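PDB 3RPZ: ADP/ATP-dependent NAD(P)H-hydrate dehydratase from Bacillus subtilis, which catalyses the ADP- or ATP-dependent dehydration of hydrated NADH and NADPH, giving back the normal dinucleotides. Local coordinates for residues A[46-51]-A[218-223]; A[203-208]-A[242-247]; A[210-215]-A[260-265]; A[248-253]-A[265-270]. One frame throughout, in Å; residues are numbered along the deposited sequence.

Interaction 1. Residues A[46-51]-A[218-223]. With NPW (beta-6-hydroxy-1,4,5,6-tetrahydronicotinamide adenine dinucleotide phosphate), chain D.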
# COMPACT_ATOMS: atom_id res chain seq x y z
N ALA A 46 -11.42 -10.05 5.69
CA ALA A 46 -10.33 -10.62 6.45
C ALA A 46 -9.23 -9.65 6.76
O ALA A 46 -8.64 -9.67 7.84
CB ALA A 46 -9.78 -11.89 5.76
N LEU A 47 -8.88 -8.80 5.79
CA LEU A 47 -7.89 -7.75 6.01
C LEU A 47 -8.41 -6.75 7.04
O LEU A 47 -7.69 -6.33 7.92
CB LEU A 47 -7.52 -7.04 4.69
CG LEU A 47 -6.54 -5.90 4.78
CD1 LEU A 47 -5.24 -6.24 5.56
CD2 LEU A 47 -6.19 -5.43 3.36
N LEU A 48 -9.69 -6.36 6.93
CA LEU A 48 -10.26 -5.42 7.85
C LEU A 48 -10.24 -5.92 9.29
O LEU A 48 -9.82 -5.25 10.22
CB LEU A 48 -11.66 -5.05 7.42
CG LEU A 48 -11.77 -4.26 6.12
CD1 LEU A 48 -13.25 -4.15 5.76
CD2 LEU A 48 -11.13 -2.90 6.22
N ALA A 49 -10.70 -7.18 9.47
CA ALA A 49 -10.72 -7.74 10.80
C ALA A 49 -9.30 -8.02 11.29
O ALA A 49 -9.00 -7.87 12.48
CB ALA A 49 -11.59 -9.03 10.81
N GLY A 50 -8.41 -8.43 10.40
CA GLY A 50 -7.02 -8.68 10.81
C GLY A 50 -6.32 -7.45 11.30
O GLY A 50 -5.63 -7.47 12.31
N LEU A 51 -6.47 -6.34 10.59
CA LEU A 51 -5.93 -5.05 11.03
C LEU A 51 -6.54 -4.62 12.33
O LEU A 51 -5.82 -4.22 13.25
CB LEU A 51 -6.22 -3.99 9.95
CG LEU A 51 -5.40 -3.97 8.73
CD1 LEU A 51 -6.09 -3.24 7.60
CD2 LEU A 51 -3.99 -3.39 8.98
N GLY A 218 -18.16 -3.15 10.53
CA GLY A 218 -18.40 -4.20 11.48
C GLY A 218 -17.36 -5.30 11.42
O GLY A 218 -17.08 -5.96 12.42
N ASP A 219 -16.76 -5.48 10.25
CA ASP A 219 -15.67 -6.43 10.10
C ASP A 219 -14.46 -5.97 10.92
O ASP A 219 -13.82 -6.76 11.64
CB ASP A 219 -15.35 -6.64 8.61
CG ASP A 219 -16.54 -7.04 7.81
OD1 ASP A 219 -17.34 -7.92 8.27
OD2 ASP A 219 -16.73 -6.49 6.70
N THR A 220 -14.10 -4.67 10.81
CA THR A 220 -13.08 -4.10 11.65
C THR A 220 -13.39 -4.31 13.16
O THR A 220 -12.52 -4.64 13.97
CB THR A 220 -12.95 -2.62 11.32
OG1 THR A 220 -12.54 -2.45 9.96
CG2 THR A 220 -11.95 -1.93 12.24
N LEU A 221 -14.64 -4.02 13.56
CA LEU A 221 -15.03 -4.18 14.95
C LEU A 221 -14.77 -5.60 15.45
O LEU A 221 -14.24 -5.77 16.55
CB LEU A 221 -16.49 -3.77 15.19
CG LEU A 221 -16.98 -4.04 16.59
CD1 LEU A 221 -16.27 -3.16 17.62
CD2 LEU A 221 -18.51 -3.81 16.66
N THR A 222 -15.14 -6.62 14.67
CA THR A 222 -14.91 -8.00 15.11
C THR A 222 -13.45 -8.22 15.44
O THR A 222 -13.08 -8.81 16.44
CB THR A 222 -15.37 -8.94 14.01
OG1 THR A 222 -16.79 -8.81 13.92
CG2 THR A 222 -14.99 -10.39 14.29
N GLY A 223 -12.58 -7.69 14.58
CA GLY A 223 -11.14 -7.77 14.86
C GLY A 223 -10.71 -7.03 16.11
O GLY A 223 -9.91 -7.54 16.91
P NPW D . -32.11 -2.71 4.96
O1 NPW D . -32.25 -3.64 3.78
O2 NPW D . -31.09 -1.62 4.85
O3 NPW D . -33.45 -2.16 5.49
PA NPW D . -26.58 -8.54 5.22
PB NPW D . -23.89 -7.46 5.30
C1A NPW D . -30.29 -4.92 7.61
C1B NPW D . -19.60 -9.26 4.54
N1C NPW D . -18.98 -7.98 4.26
N1D NPW D . -31.04 -1.18 11.01
C2A NPW D . -30.46 -4.37 6.20
O2A NPW D . -31.68 -3.64 6.20
C2B NPW D . -19.99 -9.47 6.01
O2B NPW D . -18.89 -9.75 6.83
C2C NPW D . -17.86 -7.84 3.62
C2D NPW D . -31.91 -1.83 10.23
C3A NPW D . -30.51 -5.63 5.36
O3A NPW D . -31.80 -6.27 5.37
C3B NPW D . -20.94 -10.67 5.81
O3B NPW D . -20.13 -11.85 5.73
C3C NPW D . -17.20 -6.81 3.15
N3D NPW D . -31.67 -2.81 9.34
C4B NPW D . -21.58 -10.37 4.45
O4B NPW D . -20.80 -9.32 3.80
C4C NPW D . -17.89 -5.46 3.33
C4D NPW D . -30.37 -3.14 9.33
O4D NPW D . -29.47 -6.08 7.44
C4E NPW D . -29.51 -6.51 6.10
C5A NPW D . -29.35 -2.50 10.09
C5B NPW D . -23.03 -9.88 4.57
O5B NPW D . -23.14 -8.86 5.57
C5C NPW D . -19.38 -5.68 3.52
C5E NPW D . -28.09 -6.39 5.54
O5E NPW D . -27.30 -7.43 6.10
C6C NPW D . -19.67 -6.71 4.65
O6C NPW D . -19.22 -6.29 5.93
C6D NPW D . -29.71 -1.44 11.00
N6D NPW D . -28.89 -0.77 11.78
N7A NPW D . -28.09 -2.99 9.83
C7C NPW D . -15.89 -6.89 2.58
N7C NPW D . -15.31 -5.77 2.18
O7C NPW D . -15.34 -8.01 2.41
C8A NPW D . -28.32 -3.96 8.87
N9A NPW D . -29.72 -4.02 8.61
OA1 NPW D . -27.38 -8.94 4.05
OA2 NPW D . -26.28 -9.49 6.27
OA3 NPW D . -25.28 -7.82 4.61
OB1 NPW D . -24.02 -6.85 6.62
OB2 NPW D . -23.19 -6.68 4.23
O HOH W 1 -9.69 -2.46 9.77
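Helix segments 46-51 and 218-223 run in roughly the same direction, 39° apart, and their axes come to 6.7 Å where Ala49 faces Gly223. Both belong to the ribokinase-like fold. The second helix starts within the Gly-Thr-Gly-Asp signature that forms the anion hole of this fold, and Gly218 N accordingly donates to a phosphate oxygen of AMP.

So close an approach depends on small residues. Gly223 CA comes to 3.2 Å from Ala49 O in a C-H...O contact, and a side chain on this glycine would point straight into that oxygen. Ala49 CB presses on Asp219 O at 3.3 Å, one turn earlier. Leu48 CB lies 3.7 Å from Thr220 OG1, and the two side chains cross at a slant. A water adds a polar link between the helices: it donates to Leu48 O at 2.8 Å and is also hydrogen-bonded to Thr220 OG1. The same hydroxyl has a weak bond to Gly216 O.

Asp219 turns its carboxylate out of the helix pair toward the hydrated nicotinamide end of NPW. Its CG sits beside its own backbone N (chi1 -54°), which brings both oxygens to the ligand; a bound magnesium ion lies about 4 Å from the side chain's nearest atom. NPW lies at a subunit boundary, and Lys60 of the second subunit is another of its partners. The two oxygens divide the work: OD1 takes the ribose hydroxyl O2B of NPW at 2.8 Å, and OD2 takes the hydroxyl O6C of its hydrated ring at 2.6 Å.

Interaction 2. Residues A[203-208]-A[242-247]. With AMP (adenosine monophosphate), chain C.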
# COMPACT_ATOMS: atom_id res chain seq x y z
N TRP A 203 -25.16 -2.64 28.80
CA TRP A 203 -24.65 -1.29 28.60
C TRP A 203 -25.03 -0.81 27.22
O TRP A 203 -25.31 -1.59 26.32
CB TRP A 203 -23.13 -1.25 28.74
CG TRP A 203 -22.61 -1.70 30.05
CD1 TRP A 203 -22.37 -3.01 30.48
CD2 TRP A 203 -22.25 -0.87 31.16
NE1 TRP A 203 -21.87 -3.01 31.74
CE2 TRP A 203 -21.78 -1.72 32.19
CE3 TRP A 203 -22.28 0.50 31.37
CZ2 TRP A 203 -21.34 -1.23 33.40
CZ3 TRP A 203 -21.80 0.99 32.58
CH2 TRP A 203 -21.38 0.12 33.58
N LEU A 204 -25.05 0.52 27.06
CA LEU A 204 -25.16 1.19 25.75
C LEU A 204 -23.83 1.83 25.44
O LEU A 204 -23.17 2.38 26.32
CB LEU A 204 -26.24 2.25 25.74
CG LEU A 204 -27.67 1.79 26.04
CD1 LEU A 204 -28.64 2.99 25.89
CD2 LEU A 204 -28.12 0.64 25.14
N ASN A 205 -23.48 1.84 24.16
CA ASN A 205 -22.28 2.51 23.72
C ASN A 205 -22.58 3.94 23.29
O ASN A 205 -23.47 4.13 22.45
CB ASN A 205 -21.68 1.80 22.52
CG ASN A 205 -20.36 2.43 22.16
OD1 ASN A 205 -19.45 2.46 22.97
ND2 ASN A 205 -20.25 2.94 20.94
N PRO A 206 -21.86 4.93 23.84
CA PRO A 206 -22.16 6.33 23.51
C PRO A 206 -21.41 6.92 22.34
O PRO A 206 -21.62 8.10 22.01
CB PRO A 206 -21.71 7.07 24.78
CG PRO A 206 -20.58 6.27 25.31
CD PRO A 206 -20.92 4.82 24.98
N THR A 207 -20.53 6.16 21.73
CA THR A 207 -19.68 6.68 20.67
C THR A 207 -20.07 6.20 19.28
O THR A 207 -20.74 5.20 19.09
CB THR A 207 -18.20 6.33 20.92
OG1 THR A 207 -18.04 4.93 20.81
CG2 THR A 207 -17.69 6.83 22.24
N GLY A 208 -19.57 6.92 18.29
CA GLY A 208 -19.80 6.64 16.90
C GLY A 208 -20.76 7.55 16.20
O GLY A 208 -21.45 8.36 16.85
N ALA A 242 -13.75 -2.26 23.09
CA ALA A 242 -13.63 -2.35 21.66
C ALA A 242 -14.73 -1.58 21.00
O ALA A 242 -14.50 -0.80 20.06
CB ALA A 242 -13.63 -3.83 21.20
N VAL A 243 -15.98 -1.80 21.45
CA VAL A 243 -17.14 -1.12 20.85
C VAL A 243 -16.98 0.41 21.04
O VAL A 243 -17.16 1.22 20.10
CB VAL A 243 -18.42 -1.61 21.46
CG1 VAL A 243 -19.61 -0.81 20.96
CG2 VAL A 243 -18.62 -3.09 21.12
N TYR A 244 -16.54 0.81 22.22
CA TYR A 244 -16.37 2.24 22.53
C TYR A 244 -15.29 2.88 21.68
O TYR A 244 -15.51 3.91 21.05
CB TYR A 244 -16.04 2.44 24.03
CG TYR A 244 -15.96 3.86 24.47
CD1 TYR A 244 -14.89 4.66 24.12
CD2 TYR A 244 -16.96 4.41 25.23
CE1 TYR A 244 -14.83 6.00 24.51
CE2 TYR A 244 -16.90 5.73 25.64
CZ TYR A 244 -15.83 6.50 25.25
OH TYR A 244 -15.80 7.87 25.68
N LEU A 245 -14.12 2.27 21.64
CA LEU A 245 -13.02 2.86 20.88
C LEU A 245 -13.29 2.86 19.39
O LEU A 245 -12.89 3.78 18.70
CB LEU A 245 -11.69 2.20 21.25
CG LEU A 245 -11.20 2.56 22.65
CD1 LEU A 245 -10.00 1.70 23.07
CD2 LEU A 245 -10.88 4.05 22.85
N HIS A 246 -13.95 1.82 18.88
CA HIS A 246 -14.37 1.76 17.46
C HIS A 246 -15.19 3.00 17.12
O HIS A 246 -14.88 3.70 16.15
CB HIS A 246 -15.11 0.46 17.26
CG HIS A 246 -15.72 0.24 15.92
ND1 HIS A 246 -17.06 0.48 15.67
CD2 HIS A 246 -15.19 -0.27 14.77
CE1 HIS A 246 -17.32 0.09 14.42
NE2 HIS A 246 -16.22 -0.39 13.86
N GLY A 247 -16.16 3.33 17.96
CA GLY A 247 -16.96 4.53 17.73
C GLY A 247 -16.15 5.80 17.89
O GLY A 247 -16.32 6.76 17.14
P AMP C . -21.83 -3.97 10.16
O1P AMP C . -20.65 -3.60 9.18
O2P AMP C . -23.09 -3.69 9.44
O3P AMP C . -21.59 -5.39 10.62
O5' AMP C . -21.49 -3.14 11.39
C5' AMP C . -21.63 -1.67 11.35
C4' AMP C . -20.86 -1.07 12.47
O4' AMP C . -20.90 0.39 12.36
C3' AMP C . -21.37 -1.39 13.86
O3' AMP C . -20.31 -1.27 14.79
C2' AMP C . -22.39 -0.26 14.00
O2' AMP C . -22.84 -0.06 15.36
C1' AMP C . -21.60 0.92 13.49
N9 AMP C . -22.46 1.97 12.92
C8 AMP C . -23.03 1.97 11.71
N7 AMP C . -23.79 3.10 11.51
C5 AMP C . -23.64 3.80 12.65
C6 AMP C . -24.20 5.09 13.14
N6 AMP C . -25.03 5.79 12.34
N1 AMP C . -23.83 5.44 14.37
C2 AMP C . -23.01 4.74 15.16
N3 AMP C . -22.47 3.53 14.79
C4 AMP C . -22.83 3.12 13.61
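Thr207 and Tyr244 form the tight part of this contact, between the loop after strand 202-204 and helix 235-256 of the ribokinase-like fold. Thr207 OG1 donates to Tyr244 O at 2.7 Å, in the carbonyl plane and on a lone pair. The hydroxyl lies between the backbone N and the carbonyl carbon (chi1 67°), which turns the methyl to the tyrosine. CG2 sits over the centre of the Tyr244 ring, 3.6 Å from the centroid, a CH-pi contact. Gly247 lets the loop come down: its CA is 3.3 Å from Thr207 OG1. Asn205 fills the next place, with CG 3.5 Å from Val243 CG1. An alanine at Thr207 would take away hydroxyl and methyl together, and is likely to leave Asn205 ND2 and Tyr244 O without this partner and the Tyr244 ring without its CH-pi partner.

The solvent side is looser. Exposed Pro206 meets the tyrosine only through its ring carbons, CG lying 3.7 Å from Tyr244 CE2. Beyond the tight part, Gly208 and His246 line the AMP pocket. Asn205 ND2 donates to Thr207 OG1 at 3.0 Å, so this hydroxyl accepts one bond and gives another, and its proton is directed to Tyr244 O.

Interaction 3. Residues A[210-215]-A[260-265]. With AMP (adenosine monophosphate), chain C.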
# COMPACT_ATOMS: atom_id res chain seq x y z
N GLY A 210 -22.53 8.45 11.81
CA GLY A 210 -22.85 7.88 10.52
C GLY A 210 -21.66 7.63 9.61
O GLY A 210 -21.80 6.99 8.56
N ALA A 211 -20.47 8.07 9.98
CA ALA A 211 -19.27 7.67 9.23
C ALA A 211 -19.12 6.18 9.23
O ALA A 211 -18.52 5.59 8.31
CB ALA A 211 -18.02 8.36 9.73
N LEU A 212 -19.63 5.52 10.26
CA LEU A 212 -19.57 4.06 10.39
C LEU A 212 -20.57 3.31 9.52
O LEU A 212 -20.49 2.09 9.40
CB LEU A 212 -19.72 3.62 11.86
CG LEU A 212 -18.62 4.09 12.78
CD1 LEU A 212 -19.01 3.82 14.22
CD2 LEU A 212 -17.29 3.43 12.43
N ALA A 213 -21.52 4.03 8.93
CA ALA A 213 -22.60 3.42 8.13
C ALA A 213 -22.15 3.11 6.69
O ALA A 213 -22.60 3.71 5.72
CB ALA A 213 -23.83 4.34 8.14
N LYS A 214 -21.17 2.20 6.63
CA LYS A 214 -20.52 1.86 5.34
C LYS A 214 -19.91 0.49 5.48
O LYS A 214 -19.40 0.12 6.53
CB LYS A 214 -19.51 2.90 4.92
CG LYS A 214 -19.06 2.79 3.46
CD LYS A 214 -18.04 3.80 3.06
CE LYS A 214 -18.54 5.24 3.08
NZ LYS A 214 -17.44 6.22 2.90
N GLY A 215 -19.88 -0.24 4.38
CA GLY A 215 -19.33 -1.59 4.37
C GLY A 215 -17.95 -1.69 4.99
O GLY A 215 -17.04 -0.93 4.66
N HIS A 260 -19.21 11.27 5.26
CA HIS A 260 -19.53 10.45 4.09
C HIS A 260 -18.36 9.70 3.56
O HIS A 260 -18.54 8.81 2.70
CB HIS A 260 -20.06 11.34 2.99
CG HIS A 260 -21.39 11.94 3.30
ND1 HIS A 260 -22.54 11.19 3.36
CD2 HIS A 260 -21.74 13.21 3.56
CE1 HIS A 260 -23.55 11.98 3.66
NE2 HIS A 260 -23.10 13.23 3.75
N THR A 261 -17.14 10.01 4.02
CA THR A 261 -15.91 9.67 3.28
C THR A 261 -15.01 8.66 4.00
O THR A 261 -14.00 8.28 3.41
CB THR A 261 -15.10 10.89 2.93
OG1 THR A 261 -14.53 11.47 4.13
CG2 THR A 261 -15.92 11.97 2.22
N LEU A 262 -15.35 8.20 5.21
CA LEU A 262 -14.50 7.24 5.95
C LEU A 262 -14.46 5.90 5.25
O LEU A 262 -15.47 5.41 4.80
CB LEU A 262 -15.03 7.07 7.35
CG LEU A 262 -14.27 6.10 8.27
CD1 LEU A 262 -12.87 6.56 8.61
CD2 LEU A 262 -15.09 5.88 9.57
N LEU A 263 -13.30 5.27 5.22
CA LEU A 263 -13.18 3.86 4.83
C LEU A 263 -12.82 3.07 6.09
O LEU A 263 -11.98 3.50 6.87
CB LEU A 263 -12.11 3.70 3.77
CG LEU A 263 -12.36 4.47 2.48
CD1 LEU A 263 -11.19 4.39 1.51
CD2 LEU A 263 -13.62 3.92 1.79
N ALA A 264 -13.41 1.90 6.26
CA ALA A 264 -13.28 1.12 7.48
C ALA A 264 -11.85 0.91 7.90
O ALA A 264 -11.57 0.97 9.11
CB ALA A 264 -13.98 -0.23 7.34
N HIS A 265 -10.94 0.60 6.99
CA HIS A 265 -9.57 0.35 7.44
C HIS A 265 -8.94 1.51 8.12
O HIS A 265 -8.01 1.31 8.92
CB HIS A 265 -8.69 -0.12 6.27
CG HIS A 265 -8.38 0.89 5.25
ND1 HIS A 265 -7.27 1.73 5.27
CD2 HIS A 265 -9.06 1.20 4.13
CE1 HIS A 265 -7.31 2.52 4.20
NE2 HIS A 265 -8.36 2.19 3.47
P AMP C . -21.83 -3.97 10.16
O1P AMP C . -20.65 -3.60 9.18
O2P AMP C . -23.09 -3.69 9.44
O3P AMP C . -21.59 -5.39 10.62
O5' AMP C . -21.49 -3.14 11.39
C5' AMP C . -21.63 -1.67 11.35
C4' AMP C . -20.86 -1.07 12.47
O4' AMP C . -20.90 0.39 12.36
C3' AMP C . -21.37 -1.39 13.86
O3' AMP C . -20.31 -1.27 14.79
C2' AMP C . -22.39 -0.26 14.00
O2' AMP C . -22.84 -0.06 15.36
C1' AMP C . -21.60 0.92 13.49
N9 AMP C . -22.46 1.97 12.92
C8 AMP C . -23.03 1.97 11.71
N7 AMP C . -23.79 3.10 11.51
C5 AMP C . -23.64 3.80 12.65
C6 AMP C . -24.20 5.09 13.14
N6 AMP C . -25.03 5.79 12.34
N1 AMP C . -23.83 5.44 14.37
C2 AMP C . -23.01 4.74 15.16
N3 AMP C . -22.47 3.53 14.79
C4 AMP C . -22.83 3.12 13.61
O HOH W 2 -16.72 3.77 6.83
O HOH W 3 -18.27 7.10 5.76
O HOH W 4 -15.99 1.62 5.07
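Leu212, whose CD2 touches Leu262 CD2 at 4.4 Å, covers one face of the AMP adenine. Its CB stands over N9 of AMP at 3.4 Å, and CD1 lies over the N3 side. Gly210 CA comes over the exocyclic N6 on the same face. The other flat groups are two peptide carbonyls, and Lys214 approaches both from above their planes. Lys214 NZ donates to His260 O at 2.8 Å and to Leu262 O at 2.9 Å, 39° and 37° out of the respective planes, so neither bond lies on a lone pair. The lysine chain is bent at CG-CD (chi3 -66°), which folds the ammonium in over the backbone of 260-262. The strongest partner of NZ is Met54 O of the second subunit. A methionine in place of Lys214 would probably leave these carbonyls without their shared donor and weaken the hold on the neighbouring subunit.

Ala211 CB packs on Leu262 CD2 at 3.8 Å. One water donates to both Ala211 O and Leu262 O, and another joins Gly215 O to Ala264 N.

The 210-215 loop, part of the AMP pocket, links strand 202-204 to helix 217-231 and here lies against the lead-in to helix 264-277. Leu212 and Leu262 both rest on helix 235-256, while Ala264 meets helices 217-231 and 44-54.

Interaction 4. Residues A[248-253]-A[265-270]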
# COMPACT_ATOMS: atom_id res chain seq x y z
N ALA A 248 -15.27 5.85 18.89
CA ALA A 248 -14.43 7.02 19.13
C ALA A 248 -13.54 7.33 17.93
O ALA A 248 -13.24 8.49 17.66
CB ALA A 248 -13.60 6.85 20.41
N CYS A 249 -13.09 6.30 17.22
CA CYS A 249 -12.27 6.51 16.03
C CYS A 249 -13.04 7.25 14.96
O CYS A 249 -12.49 8.14 14.29
CB CYS A 249 -11.74 5.20 15.49
SG CYS A 249 -10.46 4.43 16.54
N ALA A 250 -14.32 6.90 14.76
CA ALA A 250 -15.15 7.63 13.82
C ALA A 250 -15.39 9.06 14.25
O ALA A 250 -15.44 9.95 13.40
CB ALA A 250 -16.49 6.89 13.65
N GLU A 251 -15.51 9.30 15.53
CA GLU A 251 -15.69 10.68 16.01
C GLU A 251 -14.44 11.51 15.80
O GLU A 251 -14.56 12.68 15.44
CB GLU A 251 -16.12 10.71 17.47
CG GLU A 251 -17.46 10.07 17.70
CD GLU A 251 -17.93 10.08 19.13
OE1 GLU A 251 -17.34 10.83 19.95
OE2 GLU A 251 -18.96 9.49 19.41
N LEU A 252 -13.25 10.95 15.99
CA LEU A 252 -12.01 11.65 15.64
C LEU A 252 -12.02 12.00 14.18
O LEU A 252 -11.73 13.13 13.80
CB LEU A 252 -10.76 10.79 15.94
CG LEU A 252 -9.40 11.43 15.59
CD1 LEU A 252 -9.05 11.39 14.11
CD2 LEU A 252 -9.31 12.88 16.12
N TRP A 253 -12.34 11.03 13.33
CA TRP A 253 -12.33 11.27 11.88
C TRP A 253 -13.13 12.45 11.49
O TRP A 253 -12.71 13.27 10.66
CB TRP A 253 -12.97 10.07 11.15
CG TRP A 253 -13.18 10.22 9.63
CD1 TRP A 253 -14.34 10.48 8.96
CD2 TRP A 253 -12.18 10.05 8.65
NE1 TRP A 253 -14.13 10.50 7.61
CE2 TRP A 253 -12.82 10.21 7.38
CE3 TRP A 253 -10.78 9.81 8.68
CZ2 TRP A 253 -12.11 10.11 6.21
CZ3 TRP A 253 -10.11 9.69 7.54
CH2 TRP A 253 -10.77 9.83 6.29
N HIS A 265 -10.94 0.60 6.99
CA HIS A 265 -9.57 0.35 7.44
C HIS A 265 -8.94 1.51 8.12
O HIS A 265 -8.01 1.31 8.92
CB HIS A 265 -8.69 -0.12 6.27
CG HIS A 265 -8.38 0.89 5.25
ND1 HIS A 265 -7.27 1.73 5.27
CD2 HIS A 265 -9.06 1.20 4.13
CE1 HIS A 265 -7.31 2.52 4.20
NE2 HIS A 265 -8.36 2.19 3.47
N GLU A 266 -9.40 2.73 7.84
CA GLU A 266 -8.86 3.90 8.49
C GLU A 266 -9.18 3.95 9.98
O GLU A 266 -8.45 4.55 10.75
CB GLU A 266 -9.34 5.16 7.82
CG GLU A 266 -8.81 5.24 6.39
CD GLU A 266 -9.39 6.40 5.60
OE1 GLU A 266 -10.61 6.56 5.55
OE2 GLU A 266 -8.55 7.16 4.98
N LEU A 267 -10.24 3.27 10.42
CA LEU A 267 -10.51 3.15 11.84
C LEU A 267 -9.33 2.53 12.59
O LEU A 267 -8.94 3.02 13.66
CB LEU A 267 -11.78 2.30 12.11
CG LEU A 267 -13.08 2.86 11.61
CD1 LEU A 267 -14.14 1.77 11.61
CD2 LEU A 267 -13.51 4.04 12.50
N SER A 268 -8.75 1.49 12.03
CA SER A 268 -7.56 0.84 12.56
C SER A 268 -6.33 1.74 12.56
O SER A 268 -5.46 1.59 13.39
CB SER A 268 -7.23 -0.41 11.74
OG SER A 268 -8.27 -1.29 11.79
N ASP A 269 -6.24 2.61 11.57
CA ASP A 269 -5.12 3.53 11.40
C ASP A 269 -5.25 4.65 12.49
O ASP A 269 -4.24 5.25 12.90
CB ASP A 269 -5.09 4.30 10.02
CG ASP A 269 -4.88 3.50 8.67
OD1 ASP A 269 -4.35 2.39 8.65
OD2 ASP A 269 -5.25 4.13 7.57
N ILE A 270 -6.49 5.02 12.88
CA ILE A 270 -6.82 6.10 13.84
C ILE A 270 -6.69 5.62 15.27
O ILE A 270 -6.35 6.37 16.20
CB ILE A 270 -8.30 6.60 13.57
CG1 ILE A 270 -8.34 7.33 12.23
CG2 ILE A 270 -8.92 7.47 14.70
CD1 ILE A 270 -9.76 7.48 11.64
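Ile270 points into the angle between two helices and meets Cys249 and Trp253 of segment 248-253. Its two branches part. CG2, anti to the backbone N, enters beside Cys249 CB at 3.7 Å and, in one of the two conformers of Leu252, also meets that residue. CD1, at the end of the other branch, goes to Trp253, 3.9 Å from CE3. The isoleucine and tryptophan side chains stand nearly at right angles.

Leu267 sits one turn earlier. It leaves its helix alongside the partner, and its CD2 end reaches across. CD2 lies 3.7 Å from Cys249 CB and equally close to Ala250 N, so it fills the notch between these two small residues. Cys249 SG is 3.5 Å from Leu267 O.

The helices are consecutive in the C-terminal part of the ribokinase-like fold. Segments 248-253 and 265-270, on helices 235-256 and 264-277, cross at 90°, with 9.1 Å between their axes. Only a short loop joins the helices, and Trp253 and Glu266 stand close to where it leaves and returns.

These two side chains cross slantwise, the carboxylate and indole planes 53° apart. Glu266 OE1 is 3.4 Å from Trp253 CH2. The polar grip on this carboxylate lies elsewhere: OE1 accepts from Leu263 N and forms a salt bridge with Arg55 of the second subunit. The indole is fixed from the loop side too. Its ring stacks with His257, and NE1 donates to Ser258 O.

Overall arrangement
From the N terminus, residues 46-51 wait longest for their partner. Interaction 1 closes their loop at 218-223, after most of the central sheet. Before that, 203-208 and 210-215 have opened interactions 2 and 3, so both cross interaction 1. Interaction 2 closes at 242-247, inside the span of interaction 3, which it also crosses. Interaction 4 opens at 248-253, once 1 and 2 are closed, and crosses interaction 3 by ending just after it; the two share His265. None is nested. Together they tie helix 44-54, the loop after the last strand and the last three helices together, beside the AMP and NPW sites. Leu221 meets His246, linking 1 to 2, and Gly208 N bonds Glu251, linking 2 to 4.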